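Local coordinates for lovastatin nonaketide synthase, polyketide synthase component (PDB 7CPX), which builds the nonaketide backbone of lovastatin from malonyl-CoA as a homodimeric, iterative multidomain polyketide synthase working together with the enoyl reductase LovC, at residues Q1016-D1028 with V1197-S1209. The protein carries 2 engineered substitutions. Numbering follows the deposited sequence.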
loop_
_atom_site.group_PDB
_atom_site.type_symbol
_atom_site.label_atom_id
_atom_site.label_comp_id
_atom_site.label_asym_id
_atom_site.label_seq_id
_atom_site.Cartn_x
_atom_site.Cartn_y
_atom_site.Cartn_z
ATOM N N GLN A 1016 -10.244 18.672 10.185
ATOM C CA GLN A 1016 -10.466 18.265 11.565
ATOM C C GLN A 1016 -11.743 17.438 11.615
ATOM O O GLN A 1016 -12.803 17.900 11.181
ATOM C CB GLN A 1016 -10.569 19.472 12.494
ATOM C CG GLN A 1016 -10.835 19.098 13.945
ATOM C CD GLN A 1016 -10.787 20.289 14.881
ATOM O OE1 GLN A 1016 -10.670 21.432 14.444
ATOM N NE2 GLN A 1016 -10.878 20.024 16.178
ATOM N N VAL A 1017 -11.639 16.223 12.145
ATOM C CA VAL A 1017 -12.771 15.302 12.180
ATOM C C VAL A 1017 -13.690 15.710 13.325
ATOM O O VAL A 1017 -13.341 15.569 14.499
ATOM C CB VAL A 1017 -12.310 13.846 12.328
ATOM C CG1 VAL A 1017 -11.769 13.333 11.017
ATOM C CG2 VAL A 1017 -11.251 13.722 13.404
ATOM N N LYS A 1018 -14.870 16.227 12.983
ATOM C CA LYS A 1018 -15.876 16.494 14.003
ATOM C C LYS A 1018 -16.440 15.197 14.563
ATOM O O LYS A 1018 -16.772 15.124 15.751
ATOM C CB LYS A 1018 -17.003 17.347 13.420
ATOM C CG LYS A 1018 -16.547 18.623 12.719
ATOM C CD LYS A 1018 -16.740 19.852 13.591
ATOM C CE LYS A 1018 -15.844 19.819 14.816
ATOM N NZ LYS A 1018 -15.975 21.060 15.627
ATOM N N LEU A 1019 -16.550 14.171 13.723
ATOM C CA LEU A 1019 -17.113 12.889 14.119
ATOM C C LEU A 1019 -16.412 11.789 13.337
ATOM O O LEU A 1019 -15.990 12.002 12.198
ATOM C CB LEU A 1019 -18.622 12.848 13.865
ATOM C CG LEU A 1019 -19.510 12.554 15.070
ATOM C CD1 LEU A 1019 -20.970 12.706 14.692
ATOM C CD2 LEU A 1019 -19.235 11.163 15.586
ATOM N N LEU A 1020 -16.320 10.598 13.937
ATOM C CA LEU A 1020 -15.554 9.497 13.349
ATOM C C LEU A 1020 -16.322 8.195 13.573
ATOM O O LEU A 1020 -16.213 7.577 14.631
ATOM C CB LEU A 1020 -14.161 9.445 13.964
ATOM C CG LEU A 1020 -13.064 8.673 13.235
ATOM C CD1 LEU A 1020 -11.755 8.832 13.985
ATOM C CD2 LEU A 1020 -13.418 7.207 13.096
ATOM N N GLU A 1021 -17.104 7.787 12.577
ATOM C CA GLU A 1021 -17.803 6.514 12.620
ATOM C C GLU A 1021 -16.945 5.429 11.988
ATOM O O GLU A 1021 -16.174 5.683 11.062
ATOM C CB GLU A 1021 -19.139 6.591 11.877
ATOM C CG GLU A 1021 -20.000 7.799 12.207
ATOM C CD GLU A 1021 -21.128 7.992 11.214
ATOM O OE1 GLU A 1021 -21.380 7.067 10.413
ATOM O OE2 GLU A 1021 -21.761 9.069 11.229
ATOM N N ILE A 1022 -17.096 4.212 12.494
ATOM C CA ILE A 1022 -16.527 3.014 11.893
ATOM C C ILE A 1022 -17.681 2.076 11.584
ATOM O O ILE A 1022 -18.364 1.609 12.499
ATOM C CB ILE A 1022 -15.498 2.341 12.812
ATOM C CG1 ILE A 1022 -14.193 3.133 12.804
ATOM C CG2 ILE A 1022 -15.257 0.915 12.364
ATOM C CD1 ILE A 1022 -13.191 2.668 13.824
ATOM N N LEU A 1023 -17.876 1.784 10.304
ATOM C CA LEU A 1023 -19.047 1.074 9.816
ATOM C C LEU A 1023 -18.670 -0.319 9.332
ATOM O O LEU A 1023 -17.602 -0.518 8.741
ATOM C CB LEU A 1023 -19.710 1.849 8.674
ATOM C CG LEU A 1023 -20.088 3.300 8.972
ATOM C CD1 LEU A 1023 -20.532 4.008 7.704
ATOM C CD2 LEU A 1023 -21.180 3.357 10.021
ATOM N N ASP A 1024 -19.556 -1.279 9.598
ATOM C CA ASP A 1024 -19.427 -2.641 9.082
ATOM C C ASP A 1024 -18.035 -3.203 9.345
ATOM O O ASP A 1024 -17.479 -3.938 8.526
ATOM C CB ASP A 1024 -19.753 -2.689 7.587
ATOM C CG ASP A 1024 -19.930 -4.105 7.072
ATOM O OD1 ASP A 1024 -19.825 -5.051 7.881
ATOM O OD2 ASP A 1024 -20.175 -4.273 5.859
ATOM N N MET A 1025 -17.461 -2.860 10.493
ATOM C CA MET A 1025 -16.133 -3.350 10.823
ATOM C C MET A 1025 -16.184 -4.828 11.175
ATOM O O MET A 1025 -17.112 -5.295 11.840
ATOM C CB MET A 1025 -15.537 -2.559 11.981
ATOM C CG MET A 1025 -14.193 -3.092 12.438
ATOM S SD MET A 1025 -13.272 -1.913 13.433
ATOM C CE MET A 1025 -11.740 -2.805 13.676
ATOM N N SER A 1026 -15.172 -5.564 10.726
ATOM C CA SER A 1026 -15.077 -6.995 10.967
ATOM C C SER A 1026 -13.658 -7.336 11.385
ATOM O O SER A 1026 -12.699 -6.930 10.724
ATOM C CB SER A 1026 -15.462 -7.790 9.717
ATOM O OG SER A 1026 -15.331 -9.182 9.938
ATOM N N ILE A 1027 -13.531 -8.077 12.479
ATOM C CA ILE A 1027 -12.252 -8.608 12.935
ATOM C C ILE A 1027 -12.169 -10.045 12.440
ATOM O O ILE A 1027 -12.836 -10.937 12.975
ATOM C CB ILE A 1027 -12.114 -8.527 14.459
ATOM C CG1 ILE A 1027 -11.952 -7.073 14.912
ATOM C CG2 ILE A 1027 -10.931 -9.351 14.924
ATOM C CD1 ILE A 1027 -13.221 -6.261 14.846
ATOM N N ASP A 1028 -11.346 -10.275 11.419
ATOM C CA ASP A 1028 -11.304 -11.569 10.752
ATOM C C ASP A 1028 -10.364 -12.554 11.435
ATOM O O ASP A 1028 -10.697 -13.738 11.561
ATOM C CB ASP A 1028 -10.886 -11.388 9.291
ATOM C CG ASP A 1028 -11.844 -10.505 8.518
ATOM O OD1 ASP A 1028 -11.891 -9.289 8.798
ATOM O OD2 ASP A 1028 -12.552 -11.026 7.630
ATOM N N VAL A 1197 -14.825 -13.149 21.173
ATOM C CA VAL A 1197 -13.954 -12.039 20.798
ATOM C C VAL A 1197 -14.714 -11.155 19.818
ATOM O O VAL A 1197 -15.467 -11.676 18.981
ATOM C CB VAL A 1197 -12.633 -12.532 20.190
ATOM C CG1 VAL A 1197 -11.828 -13.290 21.224
ATOM C CG2 VAL A 1197 -12.895 -13.407 18.975
ATOM N N PRO A 1198 -14.559 -9.834 19.874
ATOM C CA PRO A 1198 -15.264 -8.978 18.914
ATOM C C PRO A 1198 -14.923 -9.370 17.486
ATOM O O PRO A 1198 -13.770 -9.286 17.061
ATOM C CB PRO A 1198 -14.760 -7.571 19.252
ATOM C CG PRO A 1198 -14.270 -7.659 20.642
ATOM C CD PRO A 1198 -13.753 -9.050 20.822
ATOM N N THR A 1199 -15.940 -9.803 16.746
ATOM C CA THR A 1199 -15.766 -10.236 15.369
ATOM C C THR A 1199 -16.308 -9.234 14.365
ATOM O O THR A 1199 -15.679 -9.011 13.326
ATOM C CB THR A 1199 -16.441 -11.595 15.146
ATOM O OG1 THR A 1199 -17.787 -11.550 15.636
ATOM C CG2 THR A 1199 -15.668 -12.699 15.851
ATOM N N HIS A 1200 -17.457 -8.620 14.633
ATOM C CA HIS A 1200 -18.056 -7.707 13.666
ATOM C C HIS A 1200 -18.768 -6.552 14.352
ATOM O O HIS A 1200 -19.818 -6.736 14.965
ATOM C CB HIS A 1200 -19.051 -8.433 12.760
ATOM C CG HIS A 1200 -19.746 -7.529 11.789
ATOM N ND1 HIS A 1200 -20.919 -6.872 12.093
ATOM C CD2 HIS A 1200 -19.428 -7.166 10.524
ATOM C CE1 HIS A 1200 -21.297 -6.147 11.055
ATOM N NE2 HIS A 1200 -20.410 -6.307 10.090
ATOM N N VAL A 1201 -18.220 -5.352 14.212
ATOM C CA VAL A 1201 -18.791 -4.161 14.827
ATOM C C VAL A 1201 -19.618 -3.449 13.771
ATOM O O VAL A 1201 -19.080 -2.982 12.759
ATOM C CB VAL A 1201 -17.716 -3.233 15.403
ATOM C CG1 VAL A 1201 -18.356 -2.228 16.328
ATOM C CG2 VAL A 1201 -16.658 -4.036 16.132
ATOM N N ASP A 1202 -20.928 -3.359 14.005
ATOM C CA ASP A 1202 -21.803 -2.725 13.027
ATOM C C ASP A 1202 -21.503 -1.238 12.910
ATOM O O ASP A 1202 -21.378 -0.707 11.801
ATOM C CB ASP A 1202 -23.266 -2.951 13.397
ATOM C CG ASP A 1202 -24.218 -2.535 12.294
ATOM O OD1 ASP A 1202 -23.741 -2.119 11.218
ATOM O OD2 ASP A 1202 -25.446 -2.623 12.503
ATOM N N ARG A 1203 -21.379 -0.541 14.040
ATOM C CA ARG A 1203 -21.020 0.874 13.959
ATOM C C ARG A 1203 -20.427 1.360 15.272
ATOM O O ARG A 1203 -21.152 1.523 16.253
ATOM C CB ARG A 1203 -22.233 1.712 13.580
ATOM C CG ARG A 1203 -21.949 3.207 13.550
ATOM C CD ARG A 1203 -23.189 4.000 13.205
ATOM N NE ARG A 1203 -24.242 3.791 14.190
ATOM C CZ ARG A 1203 -24.291 4.389 15.372
ATOM N NH1 ARG A 1203 -23.347 5.229 15.762
ATOM N NH2 ARG A 1203 -25.311 4.134 16.186
ATOM N N ILE A 1204 -19.129 1.637 15.275
ATOM C CA ILE A 1204 -18.566 2.504 16.299
ATOM C C ILE A 1204 -18.756 3.953 15.866
ATOM O O ILE A 1204 -18.906 4.255 14.685
ATOM C CB ILE A 1204 -17.079 2.194 16.552
ATOM C CG1 ILE A 1204 -16.856 0.694 16.723
ATOM C CG2 ILE A 1204 -16.591 2.927 17.785
ATOM C CD1 ILE A 1204 -16.332 0.017 15.481
ATOM N N THR A 1205 -18.750 4.863 16.833
ATOM C CA THR A 1205 -18.831 6.281 16.496
ATOM C C THR A 1205 -18.216 7.086 17.624
ATOM O O THR A 1205 -18.731 7.070 18.742
ATOM C CB THR A 1205 -20.273 6.708 16.258
ATOM O OG1 THR A 1205 -20.880 5.841 15.293
ATOM C CG2 THR A 1205 -20.306 8.125 15.741
ATOM N N LEU A 1206 -17.143 7.807 17.325
ATOM C CA LEU A 1206 -16.358 8.511 18.323
ATOM C C LEU A 1206 -16.326 10.002 18.020
ATOM O O LEU A 1206 -16.195 10.414 16.861
ATOM C CB LEU A 1206 -14.936 7.951 18.373
ATOM C CG LEU A 1206 -13.985 8.600 19.372
ATOM C CD1 LEU A 1206 -13.225 7.536 20.134
ATOM C CD2 LEU A 1206 -13.020 9.523 18.663
ATOM N N VAL A 1207 -16.452 10.802 19.073
ATOM C CA VAL A 1207 -16.308 12.250 18.976
ATOM C C VAL A 1207 -14.870 12.580 19.355
ATOM O O VAL A 1207 -14.560 12.708 20.548
ATOM C CB VAL A 1207 -17.312 12.984 19.878
ATOM C CG1 VAL A 1207 -17.161 14.489 19.727
ATOM C CG2 VAL A 1207 -18.733 12.561 19.548
ATOM N N PRO A 1208 -13.963 12.723 18.386
ATOM C CA PRO A 1208 -12.546 12.883 18.745
ATOM C C PRO A 1208 -12.280 14.081 19.636
ATOM O O PRO A 1208 -11.419 14.011 20.521
ATOM C CB PRO A 1208 -11.861 13.018 17.380
ATOM C CG PRO A 1208 -12.923 13.525 16.481
ATOM C CD PRO A 1208 -14.179 12.868 16.938
ATOM N N SER A 1209 -13.000 15.183 19.430
ATOM C CA SER A 1209 -12.800 16.357 20.271
ATOM C C SER A 1209 -13.045 16.022 21.735
ATOM O O SER A 1209 -12.218 16.324 22.603
ATOM C CB SER A 1209 -13.724 17.486 19.814
ATOM O OG SER A 1209 -13.572 18.633 20.632
#
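Ile1022 and Ile1204 form a hydrogen-bonded antiparallel pair and lie side by side on one face of the ladder. CD1 of Ile1204 reaches the branch methyl CG2 of Ile1022 at 3.4 Å. SD of Met1025 borders the same CD1 at 4.2 Å, its chain extended from a CG anti to the backbone N (chi1 176°). Met1025 also packs on Tyr998 and Ile999 of helix 995-1012. Leu1020 and Leu1206 continue this apolar face. Further along, Ile1027 bulges toward the partner strand. Its CB packs against O of Pro1198, and its CD1 points to CG2 of Val1201 at 4.3 Å.

The other face is more polar. CD2 of Leu1023 rests on the aliphatic part of Arg1203, 3.6 Å from CG. Arg1203 bends at chi3, and its NH1 gives a hydrogen bond to OG1 of Thr1205, close to the guanidinium plane. Glu1254 makes a salt bridge with the same guanidinium. CG of Glu1021 lies 3.6 Å from CG2 of Thr1205, while its carboxylate pairs with Arg2015 of the second subunit. CD2 of Leu1019 crosses to the same threonine methyl.

Before the corner at Lys1018, CG2 of Val1017 packs on the Pro1208 ring as helix 1208-1217 begins. Near the corners at Asp1024 and Asp1202, NE2 of His1200 donates to OD1 of Asp1024 over 2.6 Å. The oxygen sits at the ring edge, and carboxylate and ring planes are 66° apart. O of Met1025 lies over one ring face.

The pairing joins the N-terminal and C-terminal hotdog folds of the dehydratase domain edge to edge. Pro1198 comes near His985 and Asp1174, the predicted catalytic pair. The chemistry implies an apolar face buried inside the domain and a charged face that meets the second subunit, with the Asp1024 carboxylate probably favouring a protonated His1200.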